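Local coordinates for protein hydrazine synthase subunit alpha (Candidatus Kuenenia stuttgartiensis, PDB 5C2V) that catalyses, as part of the hydrazine synthase complex, the condensation of hydroxylamine with ammonia to hydrazine and carries two c-type hemes, at residues R721-E726 against D752-I757; A713-L718 against E726-A731; L532-M537 against D602-G607; R642-R647 against V758-L763. One frame throughout, in Å; residues are numbered along the deposited sequence.

Contact 1: residues R721-E726 against D752-I757; sequences RLYEAE and DERYAI. With HEC (heme c), chain B.
In R754, CG lies anti to the backbone N (chi1 -172°), and the bend at chi3 (66°) turns NE back over the ring of Y723. There the guanidinium stacks on the tyrosine in a cation-pi contact, with planes only 17° apart and R754 CZ 3.7 Å from the centroid of the Y723 ring. R754 NE sits off-centre, toward the rim, 3.3 Å from Y723 CZ, while R754 CD adds a CH-pi contact to the same face. An arginine suits this place because it offers both a methylene chain and a flat cation to the aromatic surface. At the guanidinium edge, R754 NH1 gives a weak hydrogen bond to L722 O at 3.4 Å, and NH2 is held by Q751.

Next to this stack, L722 CD1 meets I757 CD1 at 3.8 Å, two branched aliphatic chains crossing at about a right angle. The other methyl of L722, CD2, rests 3.9 Å from CMB of the bis-histidine heme. R721 grips a heme propionate: NH1 and NH2 both donate to HEC O1D, NH1 at 2.6 Å, and NH2 is also salt-bridged to E724 OE1. E724, with positive phi, is the C' residue of the Schellman motif ending helix 717-722.

This helix end therefore lies between the heme and helix 751-762. I757 and E753 also touch helix 646-657, on I650 and I653, while Y755 meets F599 of strand 596-599 edge-to-face and its hydroxyl bonds to G536 O in the turn after strand 527-532.

Contact 2: residues A713-L718 against E726-A731; sequences AINSLL and ELSANA
The side chains of N715 and S728 meet through their polar ends: S728 OG donates to N715 OD1 at 2.7 Å, lying in the plane of the amide carbonyl with a C=O...O angle of 155°. The serine hydroxyl stands between its own backbone N and carbonyl carbon (chi1 68°), and from there OG reaches the asparagine. N730 follows on the same loop, and its amide is turned at 90° to that of N715. N730 ND2 comes no nearer than 3.6 Å to N715 OD1.

Beside this polar pair, I714 and L727 make the apolar half of the contact. The isoleucine chain is extended, with CG1 anti to the backbone N, and I714 CG1 meets L727 CB at 3.5 Å and lies 3.8 Å from S728 CB. I714 is buried, and the two residues put only hydrocarbon against each other, with M537 of the neighbouring hairpin packing on both.

I714 and N715 are the two central residues of a type I beta turn, closed by S716 N to A713 O, which leads into helix 717-722. The loop 726-731 follows that helix, so the contact joins the chain entering the helix to the chain leaving it, in the domain of the bis-histidine heme. W720 packs against L727 and S728 and donates through NE1 to I714 O.

As donor to N715 and weak acceptor from N730 N, the serine hydroxyl gives the buried N715 OD1 a partner and links the turn to the loop.

Contact 3: residues L532-M537 against D602-G607; sequences LDDKGM and DGNYKG
D534 O receives the backbone N-H of Y605, a bond between the turn and the start of strand 605-609; the modelled N...O distance of 2.5 Å is very short and its exact value uncertain. The same carbonyl oxygen also takes a CA-H...O contact from N604 CA at 3.3 Å, and Y605 CB lies beside it. The carboxylate of D534 and the amide of N604 run side by side, pointing the same way with planes 17° apart. From the next residue, K535 NZ reaches N604 OD1 in a weak hydrogen bond of 3.4 Å; the flexible lysine chain, bent only at chi4 (-58°), spans the gap to a neutral oxygen. A water 2.8 Å from G603 O also sits by K535 O, though its distance to the latter is doubtfully short.

Behind this shell, D533-G536 is a type I beta turn with a G1 bulge, the tip of the hairpin formed by strands 527-532 and 538-541. D533 N to M537 O at 3.1 Å closes it. G536 takes a positive phi at which a CB would press on the preceding carbonyl oxygen, and the same holds for G603, so glycine fits both. D533 is gripped as well: OD1 accepts from M537 N at 2.8 Å and, weakly, from K535 N, while OD2 meets K452 in a salt bridge.

Segment 602-607 belongs to a second hairpin, between strands 596-599 and 605-609. D600 OD1 receives N604 N there, and K606 with G607 forms a classic beta bulge opposite K598. The ring of Y605 has G607 N over the centre of one face.

Contact 4: residues R642-R647 against V758-L763; sequences RTVDFR and VEWIDL
R642 and E759 face each other with two nitrogens against two oxygens. The arginine chain is straight through chi2 and bent at chi3, and it crosses the glutamate, itself extended beyond CG, at about a right angle. R642 NH2 bonds E759 OE2 at 3.1 Å in a salt bridge, nearly straight (165°) and in the guanidinium plane, while R642 NH1 reaches E759 OE1 more weakly at 3.3 Å. E759 OE2 has a second partner in Y508 OH, so this oxygen is shared by an arginine and a tyrosine hydroxyl.

V644 supplies the apolar contact. Its CG1, anti to the backbone N, meets W760 CB at 3.7 Å, and V644 CG2 lies 3.8 Å from L763 CD1; a compact beta-branched residue fits between W760 and L763. F646 also has CG anti to its N (chi1 -175°). Its CD1 lies over one face of the indole, toward the rim and 3.5 Å from W760 CZ2, the two rings meeting obliquely with planes 40° apart. W760 NE1 donates to Q766 O.

D645 is the N-cap of helix 646-657: OD1 accepts weakly from R647 N. The R647 side chain also grips this carboxylate side-on, R647 NE to D645 OD1 at 2.8 Å and NH2 to OD2. R647 NH1 goes on to D768 and D774, ligands of a bound calcium ion.

Helix 646-657 runs straight into the heme-binding C658 and C661 and the axial ligand H662. Its start packs here against 751-762, the last helix of the chain, an arrangement resembling the packing of the N- and C-terminal helices in class I cytochromes c.

Overall arrangement
Helix 751-762 ties contacts 1 and 4 together, their centres 13 Å apart, while helix 717-722 serves contacts 1 and 2, at 11 Å; I757 CG2 and L718 CD2 pack 4.0 Å apart between the latter pair. Contact 2 reaches contact 4 through A713 N and D762 OD1, 2.8 Å apart and probably hydrogen-bonded. Contact 3 lies away from the annotated sites, its middle-domain hairpin meeting the heme domain through contacts 1, 2 and 4: M537 CE lies 3.7 Å from I714 CG1, and M537 CG 3.7 Å from V758 CG1. Contact 1 touches the bis-histidine heme directly; the side chain of W760 in contact 4 is about 9 Å from a heme, that of L727 about 12 Å.

Contact 1: residues R721-E726 against D752-I757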
# COMPACT_ATOMS: atom_id res chain seq x y z
N ARG D 721 12.30 -15.42 -22.33
CA ARG D 721 13.46 -15.90 -23.07
C ARG D 721 13.19 -17.23 -23.77
O ARG D 721 13.65 -17.45 -24.89
CB ARG D 721 14.67 -16.03 -22.15
CG ARG D 721 15.21 -14.70 -21.65
CD ARG D 721 15.41 -13.72 -22.80
NE ARG D 721 16.24 -14.29 -23.86
CZ ARG D 721 17.57 -14.21 -23.89
NH1 ARG D 721 18.22 -13.60 -22.92
NH2 ARG D 721 18.24 -14.76 -24.90
N LEU D 722 12.45 -18.11 -23.10
CA LEU D 722 12.13 -19.41 -23.67
C LEU D 722 11.24 -19.27 -24.90
O LEU D 722 11.27 -20.12 -25.79
CB LEU D 722 11.47 -20.31 -22.63
CG LEU D 722 12.41 -20.89 -21.57
CD1 LEU D 722 11.63 -21.61 -20.49
CD2 LEU D 722 13.43 -21.82 -22.21
N TYR D 723 10.43 -18.22 -24.94
CA TYR D 723 9.64 -17.93 -26.14
C TYR D 723 10.28 -16.86 -27.02
O TYR D 723 9.80 -16.59 -28.13
CB TYR D 723 8.22 -17.49 -25.74
CG TYR D 723 7.35 -18.62 -25.24
CD1 TYR D 723 7.48 -19.11 -23.95
CD2 TYR D 723 6.39 -19.20 -26.07
CE1 TYR D 723 6.68 -20.14 -23.49
CE2 TYR D 723 5.58 -20.23 -25.61
CZ TYR D 723 5.74 -20.70 -24.33
OH TYR D 723 4.94 -21.72 -23.87
N GLU D 724 11.37 -16.27 -26.54
CA GLU D 724 12.08 -15.20 -27.25
C GLU D 724 11.17 -14.10 -27.79
O GLU D 724 11.26 -13.73 -28.97
CB GLU D 724 12.91 -15.78 -28.40
CG GLU D 724 14.09 -16.64 -27.95
CD GLU D 724 15.20 -15.83 -27.28
OE1 GLU D 724 16.12 -16.45 -26.71
OE2 GLU D 724 15.16 -14.58 -27.33
N ALA D 725 10.29 -13.58 -26.94
CA ALA D 725 9.37 -12.51 -27.33
C ALA D 725 8.90 -11.75 -26.10
O ALA D 725 9.07 -12.22 -24.97
CB ALA D 725 8.18 -13.08 -28.09
N GLU D 726 8.31 -10.57 -26.30
CA GLU D 726 7.74 -9.85 -25.17
C GLU D 726 6.27 -10.24 -25.04
O GLU D 726 5.42 -9.89 -25.85
CB GLU D 726 7.92 -8.33 -25.31
CG GLU D 726 7.36 -7.69 -26.58
CD GLU D 726 7.55 -6.18 -26.58
OE1 GLU D 726 7.10 -5.52 -25.62
OE2 GLU D 726 8.15 -5.65 -27.55
N ASP D 752 6.20 -29.57 -24.88
CA ASP D 752 5.79 -30.21 -23.63
C ASP D 752 6.65 -29.76 -22.45
O ASP D 752 6.14 -29.48 -21.37
CB ASP D 752 5.84 -31.73 -23.76
CG ASP D 752 4.88 -32.26 -24.81
OD1 ASP D 752 3.84 -31.60 -25.05
OD2 ASP D 752 5.16 -33.33 -25.39
N GLU D 753 7.96 -29.68 -22.67
CA GLU D 753 8.90 -29.27 -21.63
C GLU D 753 8.70 -27.80 -21.26
O GLU D 753 8.57 -27.44 -20.08
CB GLU D 753 10.34 -29.51 -22.09
CG GLU D 753 10.64 -30.96 -22.45
CD GLU D 753 11.91 -31.11 -23.27
OE1 GLU D 753 12.40 -30.09 -23.81
OE2 GLU D 753 12.41 -32.24 -23.39
N ARG D 754 8.68 -26.95 -22.28
CA ARG D 754 8.50 -25.52 -22.10
C ARG D 754 7.18 -25.21 -21.39
O ARG D 754 7.15 -24.42 -20.45
CB ARG D 754 8.56 -24.80 -23.45
CG ARG D 754 8.57 -23.28 -23.35
CD ARG D 754 8.84 -22.64 -24.70
NE ARG D 754 7.76 -22.89 -25.65
CZ ARG D 754 7.77 -22.46 -26.91
NH1 ARG D 754 8.80 -21.77 -27.38
NH2 ARG D 754 6.74 -22.73 -27.71
N TYR D 755 6.11 -25.85 -21.84
CA TYR D 755 4.81 -25.63 -21.23
C TYR D 755 4.73 -26.28 -19.85
O TYR D 755 3.88 -25.92 -19.04
CB TYR D 755 3.68 -26.15 -22.11
CG TYR D 755 2.32 -25.65 -21.67
CD1 TYR D 755 1.93 -24.34 -21.90
CD2 TYR D 755 1.43 -26.49 -21.01
CE1 TYR D 755 0.70 -23.88 -21.48
CE2 TYR D 755 0.20 -26.04 -20.59
CZ TYR D 755 -0.16 -24.73 -20.83
OH TYR D 755 -1.39 -24.27 -20.43
N ALA D 756 5.60 -27.25 -19.60
CA ALA D 756 5.71 -27.81 -18.26
C ALA D 756 6.28 -26.75 -17.33
O ALA D 756 5.81 -26.59 -16.20
CB ALA D 756 6.58 -29.06 -18.26
N ILE D 757 7.28 -26.03 -17.81
CA ILE D 757 7.83 -24.91 -17.05
C ILE D 757 6.78 -23.82 -16.84
O ILE D 757 6.63 -23.29 -15.73
CB ILE D 757 9.07 -24.31 -17.75
CG1 ILE D 757 10.18 -25.35 -17.87
CG2 ILE D 757 9.57 -23.08 -16.99
CD1 ILE D 757 11.43 -24.84 -18.53
FE HEC B . 20.77 -20.00 -21.46
CHA HEC B . 21.29 -16.63 -21.04
CHB HEC B . 18.00 -19.84 -19.44
CHC HEC B . 20.18 -23.37 -21.97
CHD HEC B . 23.68 -20.28 -23.28
NA HEC B . 19.84 -18.52 -20.40
C1A HEC B . 20.18 -17.18 -20.43
C2A HEC B . 19.16 -16.45 -19.71
C3A HEC B . 18.25 -17.33 -19.27
C4A HEC B . 18.66 -18.66 -19.69
CMA HEC B . 16.99 -17.00 -18.45
CAA HEC B . 19.12 -14.93 -19.48
CBA HEC B . 19.89 -14.57 -18.21
CGA HEC B . 19.73 -13.10 -17.92
O1A HEC B . 19.86 -12.71 -16.73
O2A HEC B . 19.46 -12.33 -18.87
NB HEC B . 19.38 -21.37 -20.78
C1B HEC B . 18.26 -21.05 -20.05
C2B HEC B . 17.40 -22.22 -20.03
C3B HEC B . 18.00 -23.20 -20.72
C4B HEC B . 19.26 -22.67 -21.21
CMB HEC B . 16.03 -22.32 -19.31
CAB HEC B . 17.48 -24.63 -20.98
CBB HEC B . 16.31 -24.58 -21.99
NC HEC B . 21.74 -21.54 -22.44
C1C HEC B . 21.32 -22.85 -22.52
C2C HEC B . 22.24 -23.56 -23.39
C3C HEC B . 23.27 -22.75 -23.65
C4C HEC B . 22.93 -21.43 -23.13
CMC HEC B . 22.21 -25.10 -23.60
CAC HEC B . 24.53 -23.09 -24.48
CBC HEC B . 24.17 -23.39 -25.95
ND HEC B . 22.27 -18.65 -22.05
C1D HEC B . 23.36 -19.01 -22.84
C2D HEC B . 24.13 -17.82 -23.13
C3D HEC B . 23.39 -16.66 -22.45
C4D HEC B . 22.25 -17.28 -21.79
CMD HEC B . 25.42 -17.74 -23.98
CAD HEC B . 23.86 -15.18 -22.48
CBD HEC B . 22.73 -14.15 -22.59
CGD HEC B . 21.85 -14.41 -23.78
O1D HEC B . 20.69 -13.93 -23.77
O2D HEC B . 22.29 -15.09 -24.74

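Contact 2: residues A713-L718 against E726-A731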
# COMPACT_ATOMS: atom_id res chain seq x y z
N ALA D 713 3.25 -16.71 -15.55
CA ALA D 713 4.35 -17.19 -16.37
C ALA D 713 4.64 -16.16 -17.45
O ALA D 713 5.78 -15.99 -17.87
CB ALA D 713 4.02 -18.54 -16.98
N ILE D 714 3.58 -15.48 -17.86
CA ILE D 714 3.65 -14.50 -18.93
C ILE D 714 4.48 -13.27 -18.52
O ILE D 714 4.99 -12.55 -19.37
CB ILE D 714 2.22 -14.07 -19.34
CG1 ILE D 714 2.22 -13.31 -20.67
CG2 ILE D 714 1.56 -13.27 -18.23
CD1 ILE D 714 0.84 -12.89 -21.13
N ASN D 715 4.62 -13.06 -17.22
CA ASN D 715 5.42 -11.95 -16.70
C ASN D 715 6.85 -12.36 -16.35
O ASN D 715 7.66 -11.53 -15.93
CB ASN D 715 4.75 -11.34 -15.47
CG ASN D 715 3.51 -10.55 -15.80
OD1 ASN D 715 3.35 -10.07 -16.92
ND2 ASN D 715 2.62 -10.40 -14.83
N SER D 716 7.16 -13.64 -16.53
CA SER D 716 8.46 -14.18 -16.10
C SER D 716 9.52 -14.05 -17.19
O SER D 716 9.30 -14.46 -18.33
CB SER D 716 8.30 -15.64 -15.68
OG SER D 716 7.43 -15.76 -14.57
N LEU D 717 10.67 -13.50 -16.82
CA LEU D 717 11.79 -13.31 -17.74
C LEU D 717 12.23 -14.63 -18.36
O LEU D 717 12.60 -14.68 -19.54
CB LEU D 717 12.96 -12.63 -17.02
CG LEU D 717 14.11 -12.06 -17.86
CD1 LEU D 717 14.73 -10.86 -17.15
CD2 LEU D 717 15.18 -13.11 -18.13
N LEU D 718 12.20 -15.69 -17.56
CA LEU D 718 12.56 -17.02 -18.03
C LEU D 718 11.69 -17.43 -19.20
O LEU D 718 12.18 -17.93 -20.22
CB LEU D 718 12.43 -18.04 -16.90
CG LEU D 718 12.66 -19.50 -17.27
CD1 LEU D 718 14.06 -19.69 -17.82
CD2 LEU D 718 12.41 -20.41 -16.07
N GLU D 726 8.31 -10.57 -26.30
CA GLU D 726 7.74 -9.85 -25.17
C GLU D 726 6.27 -10.24 -25.04
O GLU D 726 5.42 -9.89 -25.85
CB GLU D 726 7.92 -8.33 -25.31
CG GLU D 726 7.36 -7.69 -26.58
CD GLU D 726 7.55 -6.18 -26.58
OE1 GLU D 726 7.10 -5.52 -25.62
OE2 GLU D 726 8.15 -5.65 -27.55
N LEU D 727 5.98 -11.01 -23.99
CA LEU D 727 4.69 -11.66 -23.82
C LEU D 727 3.62 -10.77 -23.20
O LEU D 727 2.46 -10.82 -23.60
CB LEU D 727 4.87 -12.93 -22.99
CG LEU D 727 5.79 -13.95 -23.66
CD1 LEU D 727 6.05 -15.14 -22.75
CD2 LEU D 727 5.21 -14.42 -24.98
N SER D 728 4.01 -9.95 -22.23
CA SER D 728 3.04 -9.13 -21.51
C SER D 728 3.39 -7.65 -21.55
O SER D 728 4.39 -7.25 -22.15
CB SER D 728 2.93 -9.59 -20.05
OG SER D 728 4.13 -9.33 -19.35
N ALA D 729 2.55 -6.84 -20.91
CA ALA D 729 2.76 -5.40 -20.86
C ALA D 729 3.55 -5.01 -19.62
O ALA D 729 3.78 -3.83 -19.36
CB ALA D 729 1.43 -4.67 -20.89
N ASN D 730 3.96 -6.01 -18.84
CA ASN D 730 4.82 -5.76 -17.69
C ASN D 730 6.20 -6.34 -17.92
O ASN D 730 6.38 -7.56 -17.91
CB ASN D 730 4.20 -6.35 -16.42
CG ASN D 730 2.75 -5.95 -16.23
OD1 ASN D 730 2.45 -4.83 -15.81
ND2 ASN D 730 1.84 -6.86 -16.55
N ALA D 731 7.18 -5.47 -18.12
CA ALA D 731 8.55 -5.90 -18.37
C ALA D 731 9.24 -6.25 -17.06
O ALA D 731 9.20 -5.46 -16.11
CB ALA D 731 9.32 -4.82 -19.11

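Contact 3: residues L532-M537 against D602-G607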
# COMPACT_ATOMS: atom_id res chain seq x y z
N LEU D 532 -6.75 -17.90 -19.68
CA LEU D 532 -5.55 -18.19 -20.46
C LEU D 532 -5.59 -17.59 -21.87
O LEU D 532 -6.65 -17.51 -22.48
CB LEU D 532 -5.33 -19.70 -20.56
CG LEU D 532 -5.47 -20.51 -19.27
CD1 LEU D 532 -5.22 -21.99 -19.53
CD2 LEU D 532 -4.53 -19.99 -18.19
N ASP D 533 -4.43 -17.19 -22.37
CA ASP D 533 -4.32 -16.67 -23.73
C ASP D 533 -4.07 -17.80 -24.72
O ASP D 533 -4.14 -18.98 -24.36
CB ASP D 533 -3.21 -15.61 -23.84
CG ASP D 533 -1.86 -16.12 -23.36
OD1 ASP D 533 -1.69 -17.34 -23.16
OD2 ASP D 533 -0.95 -15.28 -23.20
N ASP D 534 -3.77 -17.45 -25.97
CA ASP D 534 -3.63 -18.46 -27.02
C ASP D 534 -2.32 -19.25 -26.92
O ASP D 534 -2.13 -20.21 -27.66
CB ASP D 534 -3.75 -17.80 -28.41
CG ASP D 534 -2.67 -16.76 -28.66
OD1 ASP D 534 -2.21 -16.13 -27.69
OD2 ASP D 534 -2.29 -16.58 -29.83
N LYS D 535 -1.43 -18.83 -26.03
CA LYS D 535 -0.22 -19.62 -25.76
C LYS D 535 -0.37 -20.50 -24.52
O LYS D 535 0.53 -21.28 -24.20
CB LYS D 535 0.99 -18.70 -25.62
CG LYS D 535 1.42 -18.06 -26.93
CD LYS D 535 2.76 -17.34 -26.79
CE LYS D 535 3.22 -16.81 -28.14
NZ LYS D 535 3.35 -17.89 -29.15
N GLY D 536 -1.50 -20.37 -23.83
CA GLY D 536 -1.77 -21.21 -22.67
C GLY D 536 -1.25 -20.66 -21.36
O GLY D 536 -1.03 -21.42 -20.41
N MET D 537 -1.06 -19.35 -21.29
CA MET D 537 -0.52 -18.72 -20.09
C MET D 537 -1.57 -17.87 -19.38
O MET D 537 -2.46 -17.32 -20.01
CB MET D 537 0.70 -17.87 -20.44
CG MET D 537 1.82 -18.65 -21.12
SD MET D 537 3.24 -17.63 -21.54
CE MET D 537 2.50 -16.46 -22.67
N ASP D 602 2.94 -23.92 -34.14
CA ASP D 602 3.42 -22.61 -33.72
C ASP D 602 3.51 -22.51 -32.20
O ASP D 602 4.14 -21.59 -31.66
CB ASP D 602 2.50 -21.51 -34.25
CG ASP D 602 2.42 -21.50 -35.76
OD1 ASP D 602 3.35 -22.01 -36.42
OD2 ASP D 602 1.41 -20.99 -36.30
N GLY D 603 2.89 -23.45 -31.50
CA GLY D 603 2.85 -23.43 -30.05
C GLY D 603 1.61 -22.74 -29.53
O GLY D 603 1.43 -22.59 -28.32
N ASN D 604 0.75 -22.32 -30.45
CA ASN D 604 -0.52 -21.68 -30.10
C ASN D 604 -1.58 -22.71 -29.72
O ASN D 604 -1.50 -23.86 -30.13
CB ASN D 604 -1.01 -20.82 -31.26
CG ASN D 604 -0.03 -19.71 -31.62
OD1 ASN D 604 0.68 -19.20 -30.76
ND2 ASN D 604 0.01 -19.35 -32.89
N TYR D 605 -2.57 -22.28 -28.94
CA TYR D 605 -3.60 -23.18 -28.45
C TYR D 605 -4.41 -23.80 -29.59
O TYR D 605 -5.07 -23.10 -30.35
CB TYR D 605 -4.52 -22.41 -27.49
CG TYR D 605 -5.85 -23.05 -27.15
CD1 TYR D 605 -6.99 -22.77 -27.90
CD2 TYR D 605 -5.98 -23.90 -26.06
CE1 TYR D 605 -8.21 -23.34 -27.59
CE2 TYR D 605 -7.20 -24.47 -25.74
CZ TYR D 605 -8.31 -24.19 -26.51
OH TYR D 605 -9.52 -24.75 -26.20
N LYS D 606 -4.34 -25.13 -29.70
CA LYS D 606 -5.22 -25.87 -30.59
C LYS D 606 -6.54 -26.24 -29.91
O LYS D 606 -7.61 -26.12 -30.51
CB LYS D 606 -4.53 -27.13 -31.12
CG LYS D 606 -5.35 -27.94 -32.10
CD LYS D 606 -4.57 -29.12 -32.63
CE LYS D 606 -3.31 -28.67 -33.35
NZ LYS D 606 -2.51 -29.82 -33.87
N GLY D 607 -6.45 -26.70 -28.66
CA GLY D 607 -7.63 -27.16 -27.95
C GLY D 607 -7.36 -27.86 -26.63
O GLY D 607 -6.29 -27.70 -26.03
O HOH W 1 2.19 -22.30 -25.61

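Contact 4: residues R642-R647 against V758-L763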
# COMPACT_ATOMS: atom_id res chain seq x y z
N ARG D 642 -3.29 -34.60 -11.35
CA ARG D 642 -1.95 -34.24 -11.78
C ARG D 642 -1.47 -32.89 -11.25
O ARG D 642 -2.23 -31.93 -11.18
CB ARG D 642 -1.87 -34.24 -13.31
CG ARG D 642 -0.47 -34.04 -13.87
CD ARG D 642 -0.47 -34.08 -15.39
NE ARG D 642 -1.19 -32.95 -15.97
CZ ARG D 642 -0.61 -31.82 -16.38
NH1 ARG D 642 0.71 -31.68 -16.27
NH2 ARG D 642 -1.34 -30.84 -16.90
N THR D 643 -0.19 -32.84 -10.87
CA THR D 643 0.46 -31.60 -10.48
C THR D 643 1.85 -31.54 -11.09
O THR D 643 2.35 -32.53 -11.62
CB THR D 643 0.57 -31.46 -8.95
OG1 THR D 643 0.93 -30.12 -8.61
CG2 THR D 643 1.62 -32.42 -8.40
N VAL D 644 2.48 -30.37 -11.02
CA VAL D 644 3.85 -30.22 -11.50
C VAL D 644 4.82 -30.08 -10.33
O VAL D 644 4.75 -29.11 -9.57
CB VAL D 644 4.00 -29.01 -12.43
CG1 VAL D 644 5.43 -28.92 -12.95
CG2 VAL D 644 3.02 -29.10 -13.59
N ASP D 645 5.71 -31.06 -10.19
CA ASP D 645 6.70 -31.05 -9.12
C ASP D 645 8.08 -30.74 -9.69
O ASP D 645 8.49 -31.34 -10.68
CB ASP D 645 6.71 -32.39 -8.39
CG ASP D 645 7.56 -32.37 -7.14
OD1 ASP D 645 8.78 -32.64 -7.24
OD2 ASP D 645 7.02 -32.09 -6.05
N PHE D 646 8.79 -29.81 -9.07
CA PHE D 646 10.07 -29.33 -9.60
C PHE D 646 11.13 -30.43 -9.67
O PHE D 646 11.92 -30.48 -10.61
CB PHE D 646 10.60 -28.17 -8.75
CG PHE D 646 11.85 -27.55 -9.29
CD1 PHE D 646 11.80 -26.62 -10.31
CD2 PHE D 646 13.10 -27.91 -8.78
CE1 PHE D 646 12.95 -26.04 -10.81
CE2 PHE D 646 14.25 -27.34 -9.28
CZ PHE D 646 14.18 -26.40 -10.30
N ARG D 647 11.13 -31.31 -8.67
CA ARG D 647 12.13 -32.37 -8.60
C ARG D 647 11.87 -33.48 -9.62
O ARG D 647 12.79 -33.98 -10.26
CB ARG D 647 12.16 -32.97 -7.19
CG ARG D 647 12.27 -31.92 -6.10
CD ARG D 647 11.70 -32.44 -4.79
NE ARG D 647 10.27 -32.71 -4.89
CZ ARG D 647 9.54 -33.23 -3.91
NH1 ARG D 647 10.11 -33.54 -2.75
NH2 ARG D 647 8.24 -33.44 -4.09
N VAL D 758 6.04 -23.51 -17.90
CA VAL D 758 4.95 -22.53 -17.83
C VAL D 758 3.93 -22.90 -16.75
O VAL D 758 3.57 -22.07 -15.91
CB VAL D 758 4.23 -22.39 -19.18
CG1 VAL D 758 3.00 -21.50 -19.03
CG2 VAL D 758 5.17 -21.83 -20.23
N GLU D 759 3.48 -24.15 -16.78
CA GLU D 759 2.55 -24.67 -15.79
C GLU D 759 3.12 -24.58 -14.38
O GLU D 759 2.42 -24.18 -13.45
CB GLU D 759 2.17 -26.12 -16.10
CG GLU D 759 1.15 -26.28 -17.21
CD GLU D 759 0.73 -27.72 -17.41
OE1 GLU D 759 1.59 -28.61 -17.26
OE2 GLU D 759 -0.46 -27.96 -17.70
N TRP D 760 4.39 -24.95 -14.24
CA TRP D 760 5.07 -24.89 -12.95
C TRP D 760 5.04 -23.48 -12.38
O TRP D 760 4.73 -23.29 -11.20
CB TRP D 760 6.51 -25.38 -13.08
CG TRP D 760 7.34 -25.10 -11.86
CD1 TRP D 760 7.15 -25.61 -10.61
CD2 TRP D 760 8.49 -24.26 -11.78
NE1 TRP D 760 8.11 -25.13 -9.76
CE2 TRP D 760 8.95 -24.30 -10.45
CE3 TRP D 760 9.18 -23.47 -12.71
CZ2 TRP D 760 10.06 -23.58 -10.02
CZ3 TRP D 760 10.29 -22.76 -12.28
CH2 TRP D 760 10.72 -22.82 -10.95
N ILE D 761 5.36 -22.49 -13.21
CA ILE D 761 5.38 -21.11 -12.76
C ILE D 761 3.97 -20.60 -12.43
O ILE D 761 3.76 -19.94 -11.41
CB ILE D 761 6.03 -20.19 -13.80
CG1 ILE D 761 7.48 -20.60 -14.05
CG2 ILE D 761 5.96 -18.74 -13.36
CD1 ILE D 761 8.23 -19.68 -14.97
N ASP D 762 3.01 -20.92 -13.30
CA ASP D 762 1.63 -20.50 -13.09
C ASP D 762 1.02 -21.11 -11.83
O ASP D 762 0.12 -20.53 -11.22
CB ASP D 762 0.77 -20.86 -14.30
CG ASP D 762 0.62 -19.71 -15.28
OD1 ASP D 762 1.35 -18.70 -15.13
OD2 ASP D 762 -0.21 -19.81 -16.20
N LEU D 763 1.52 -22.28 -11.44
CA LEU D 763 1.05 -22.96 -10.24
C LEU D 763 1.61 -22.33 -8.96
O LEU D 763 1.22 -22.71 -7.86
CB LEU D 763 1.43 -24.44 -10.28
CG LEU D 763 0.54 -25.38 -11.09
CD1 LEU D 763 1.19 -26.75 -11.20
CD2 LEU D 763 -0.84 -25.49 -10.46